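Local coordinates for probable adenylyl-sulfate kinase (Aeropyrum pernix, PDB 2YVU), which probably catalyses the ATP-dependent phosphorylation of adenosine 5'-phosphosulfate at its 3' position, yielding 3'-phosphoadenylyl sulfate, the activated form of sulfate, at residues A[74-77]-A[78-81]; A[68-71]-A[72-75]. All coordinates share one frame; numbering follows the deposited sequence.

Contact 1 of 2, residues A[74-77]-A[78-81]; sequences IAWI and ARLL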
# COMPACT_ATOMS: atom_id res chain seq x y z
N ILE A 74 -0.78 -3.39 -5.88
CA ILE A 74 -0.02 -4.22 -4.96
C ILE A 74 1.47 -4.05 -5.20
O ILE A 74 2.25 -3.98 -4.26
CB ILE A 74 -0.37 -5.72 -5.12
CG1 ILE A 74 -1.81 -5.97 -4.64
CG2 ILE A 74 0.62 -6.57 -4.31
CD1 ILE A 74 -2.08 -5.45 -3.22
N ALA A 75 1.86 -3.98 -6.47
CA ALA A 75 3.26 -3.81 -6.85
C ALA A 75 3.83 -2.51 -6.26
O ALA A 75 4.98 -2.44 -5.83
CB ALA A 75 3.36 -3.77 -8.37
N TRP A 76 3.03 -1.47 -6.22
CA TRP A 76 3.54 -0.23 -5.67
C TRP A 76 3.69 -0.27 -4.16
O TRP A 76 4.68 0.24 -3.63
CB TRP A 76 2.65 0.91 -6.09
CG TRP A 76 3.14 1.47 -7.38
CD1 TRP A 76 2.67 1.21 -8.64
CD2 TRP A 76 4.25 2.36 -7.54
NE1 TRP A 76 3.42 1.88 -9.57
CE2 TRP A 76 4.39 2.60 -8.92
CE3 TRP A 76 5.14 2.97 -6.65
CZ2 TRP A 76 5.39 3.44 -9.44
CZ3 TRP A 76 6.13 3.81 -7.16
CH2 TRP A 76 6.25 4.03 -8.54
N ILE A 77 2.72 -0.88 -3.49
CA ILE A 77 2.74 -1.01 -2.03
C ILE A 77 3.96 -1.86 -1.67
O ILE A 77 4.68 -1.56 -0.73
CB ILE A 77 1.47 -1.70 -1.52
CG1 ILE A 77 0.24 -0.82 -1.84
CG2 ILE A 77 1.60 -2.01 -0.04
CD1 ILE A 77 -1.14 -1.47 -1.52
N ALA A 78 4.18 -2.91 -2.44
CA ALA A 78 5.33 -3.79 -2.21
C ALA A 78 6.64 -3.03 -2.44
O ALA A 78 7.59 -3.19 -1.70
CB ALA A 78 5.27 -4.99 -3.15
N ARG A 79 6.68 -2.20 -3.47
CA ARG A 79 7.88 -1.44 -3.78
C ARG A 79 8.19 -0.44 -2.65
O ARG A 79 9.34 -0.31 -2.21
CB ARG A 79 7.68 -0.75 -5.14
CG ARG A 79 8.67 0.35 -5.47
CD ARG A 79 8.47 0.81 -6.93
NE ARG A 79 9.24 2.00 -7.28
CZ ARG A 79 9.33 2.50 -8.51
NH1 ARG A 79 8.71 1.91 -9.53
NH2 ARG A 79 10.03 3.61 -8.74
N LEU A 80 7.17 0.26 -2.18
CA LEU A 80 7.35 1.22 -1.10
C LEU A 80 7.85 0.53 0.16
O LEU A 80 8.76 1.02 0.82
CB LEU A 80 6.04 1.93 -0.79
CG LEU A 80 5.82 3.35 -1.33
CD1 LEU A 80 6.36 3.49 -2.72
CD2 LEU A 80 4.32 3.65 -1.29
N LEU A 81 7.26 -0.59 0.51
CA LEU A 81 7.70 -1.28 1.73
C LEU A 81 9.14 -1.77 1.56
O LEU A 81 9.99 -1.58 2.44
CB LEU A 81 6.77 -2.46 2.04
CG LEU A 81 5.37 -2.13 2.61
CD1 LEU A 81 4.45 -3.35 2.50
CD2 LEU A 81 5.49 -1.71 4.07
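Trp76 and Arg79 run side by side from one turn of the helix to the next, pointing the same way. The guanidinium lies nearly parallel to the indole, their planes 18° apart, and Trp76 CH2 sits over its centre, 3.4 Å from Arg79 CZ. Closer to the backbone, Arg79 CD makes a CH-pi contact over the six-membered ring, 4.2 Å from the centroid. The torsions explain this reach: Arg79 has CG anti to the backbone N (chi1 166°) and stays extended to NE, which carries CD and then the guanidinium across one face of the indole. At the ring's edge, Trp76 CE3 meets Leu80 CD1 at 4.1 Å. On another side of the helix the contact is aliphatic: Ile77 CG2 lies 4.0 Å from Leu81 CD1. Beneath these contacts run four i to i+4 backbone bonds, among them Leu80 N to Trp76 O at 2.9 Å.

Arg79 is buried, and its charge is met by two salt bridges, NE with Glu110 and NH2 with Glu109. A leucine in place of Arg79 would probably leave these two glutamates without their cation and take the flat guanidinium away from the indole face. Ala78, whose small side chain is consistent with a close approach of helix and sheet, packs on Val15 of strand 14-19 and Val88 of strand 87-91. Ala75 and Trp76 touch helix 97-109, while Ile77 and Leu81 meet Ile77 and Leu81 of the second subunit, so that helix 64-82 is wedged between the central sheet, a neighbouring helix and the dimer partner.

Contact 2 of 2, residues A[68-71]-A[72-75]; sequences LRHL and KRIA
His70 and Ile74, one helical turn apart, make the close-packed part of this contact. Ile74 CG1 lies over a face of the imidazole, 3.9 Å from His70 CE1, in a CH-pi contact 27° off the ring normal. The ring comes alongside because His70 CG is anti to the backbone N (chi1 158°). Near the ring plane, at its edge, is Arg73 NH2, 4.1 Å from His70 CB; a bend at chi3 (67°) folds the arginine back until its guanidinium has His70 CA over one face, toward the rim of the group. Ser57 OG ties the pair together, hydrogen-bonding to both His70 ND1 and Arg73 NH2, which probably limits rotation of the imidazole.

Helix 64-82 belongs to a P-loop kinase fold and packs against its parallel sheet, where the branched, apolar Leu71 and Ile74 suit the buried face and both touch Trp17 of strand 14-19. Leu71 also touches Ser94, by similarity the phosphoserine intermediate.

The other side is looser and polar. Lys72 starts close to the backbone, with CB 3.5 Å from Leu68 O, but its fully extended chain leads NZ away to a salt bridge with Glu58 of the second subunit. Long, flexible and charged, it suits this partly exposed side of the helix, as does Arg69, which is exposed to solvent and reaches the Glu58 carbonyl of the second subunit through a weak hydrogen bond.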
# COMPACT_ATOMS: atom_id res chain seq x y z
N LEU A 68 -5.94 -6.13 -12.97
CA LEU A 68 -4.68 -5.47 -13.30
C LEU A 68 -4.48 -4.24 -12.44
O LEU A 68 -3.40 -4.04 -11.88
CB LEU A 68 -4.66 -5.05 -14.78
CG LEU A 68 -3.86 -5.87 -15.79
CD1 LEU A 68 -3.92 -5.17 -17.15
CD2 LEU A 68 -2.41 -6.01 -15.32
N ARG A 69 -5.50 -3.39 -12.37
CA ARG A 69 -5.40 -2.18 -11.55
C ARG A 69 -4.95 -2.57 -10.15
O ARG A 69 -4.14 -1.90 -9.52
CB ARG A 69 -6.75 -1.49 -11.43
CG ARG A 69 -6.94 -0.31 -12.35
CD ARG A 69 -8.20 0.48 -11.99
NE ARG A 69 -8.27 1.72 -12.74
CZ ARG A 69 -8.38 1.80 -14.06
NH1 ARG A 69 -8.44 0.70 -14.79
NH2 ARG A 69 -8.43 2.98 -14.66
N HIS A 70 -5.52 -3.68 -9.68
CA HIS A 70 -5.25 -4.21 -8.35
C HIS A 70 -3.81 -4.66 -8.20
O HIS A 70 -3.14 -4.28 -7.25
CB HIS A 70 -6.25 -5.35 -8.13
CG HIS A 70 -5.84 -6.34 -7.09
ND1 HIS A 70 -5.78 -6.04 -5.75
CD2 HIS A 70 -5.57 -7.66 -7.20
CE1 HIS A 70 -5.49 -7.13 -5.07
NE2 HIS A 70 -5.36 -8.13 -5.92
N LEU A 71 -3.34 -5.45 -9.16
CA LEU A 71 -1.98 -5.96 -9.13
C LEU A 71 -0.94 -4.85 -9.23
O LEU A 71 0.11 -4.90 -8.58
CB LEU A 71 -1.79 -6.98 -10.26
CG LEU A 71 -2.63 -8.26 -10.06
CD1 LEU A 71 -2.49 -9.18 -11.27
CD2 LEU A 71 -2.17 -8.99 -8.78
N LYS A 72 -1.21 -3.84 -10.05
CA LYS A 72 -0.28 -2.73 -10.18
C LYS A 72 -0.23 -2.02 -8.82
O LYS A 72 0.81 -1.56 -8.37
CB LYS A 72 -0.78 -1.76 -11.25
CG LYS A 72 0.01 -0.45 -11.29
CD LYS A 72 -0.49 0.46 -12.40
CE LYS A 72 0.42 1.68 -12.56
NZ LYS A 72 -0.06 2.60 -13.64
N ARG A 73 -1.38 -1.94 -8.17
CA ARG A 73 -1.47 -1.30 -6.88
C ARG A 73 -0.66 -2.07 -5.86
O ARG A 73 0.07 -1.48 -5.06
CB ARG A 73 -2.93 -1.24 -6.46
CG ARG A 73 -3.12 -0.67 -5.11
CD ARG A 73 -4.50 -0.10 -5.05
NE ARG A 73 -5.47 -1.15 -5.12
CZ ARG A 73 -6.57 -1.11 -5.86
NH1 ARG A 73 -6.86 -0.05 -6.61
NH2 ARG A 73 -7.38 -2.15 -5.83
N ILE A 74 -0.78 -3.39 -5.88
CA ILE A 74 -0.02 -4.22 -4.96
C ILE A 74 1.47 -4.05 -5.20
O ILE A 74 2.25 -3.98 -4.26
CB ILE A 74 -0.37 -5.72 -5.12
CG1 ILE A 74 -1.81 -5.97 -4.64
CG2 ILE A 74 0.62 -6.57 -4.31
CD1 ILE A 74 -2.08 -5.45 -3.22
N ALA A 75 1.86 -3.98 -6.47
CA ALA A 75 3.26 -3.81 -6.85
C ALA A 75 3.83 -2.51 -6.26
O ALA A 75 4.98 -2.44 -5.83
CB ALA A 75 3.36 -3.77 -8.37

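Both contacts belong to helix 64-82, their centres 9 Å apart, on the same side of the chain's centre. Contact 2 comes first along the chain and ends on Ile74 and Ala75, the residues with which contact 1 begins, so together they make one unbroken run from 68 to 81. Strand 14-19 and helix 97-109 flank both. The N-terminal part of the run lies nearer to Ser94, the probable phosphoserine site, whereas the C-terminal part leads toward strand 87-91 of the parallel sheet. Since each contact also touches the second subunit, a single helix joins the catalytic domain's core to the dimer interface along most of its length.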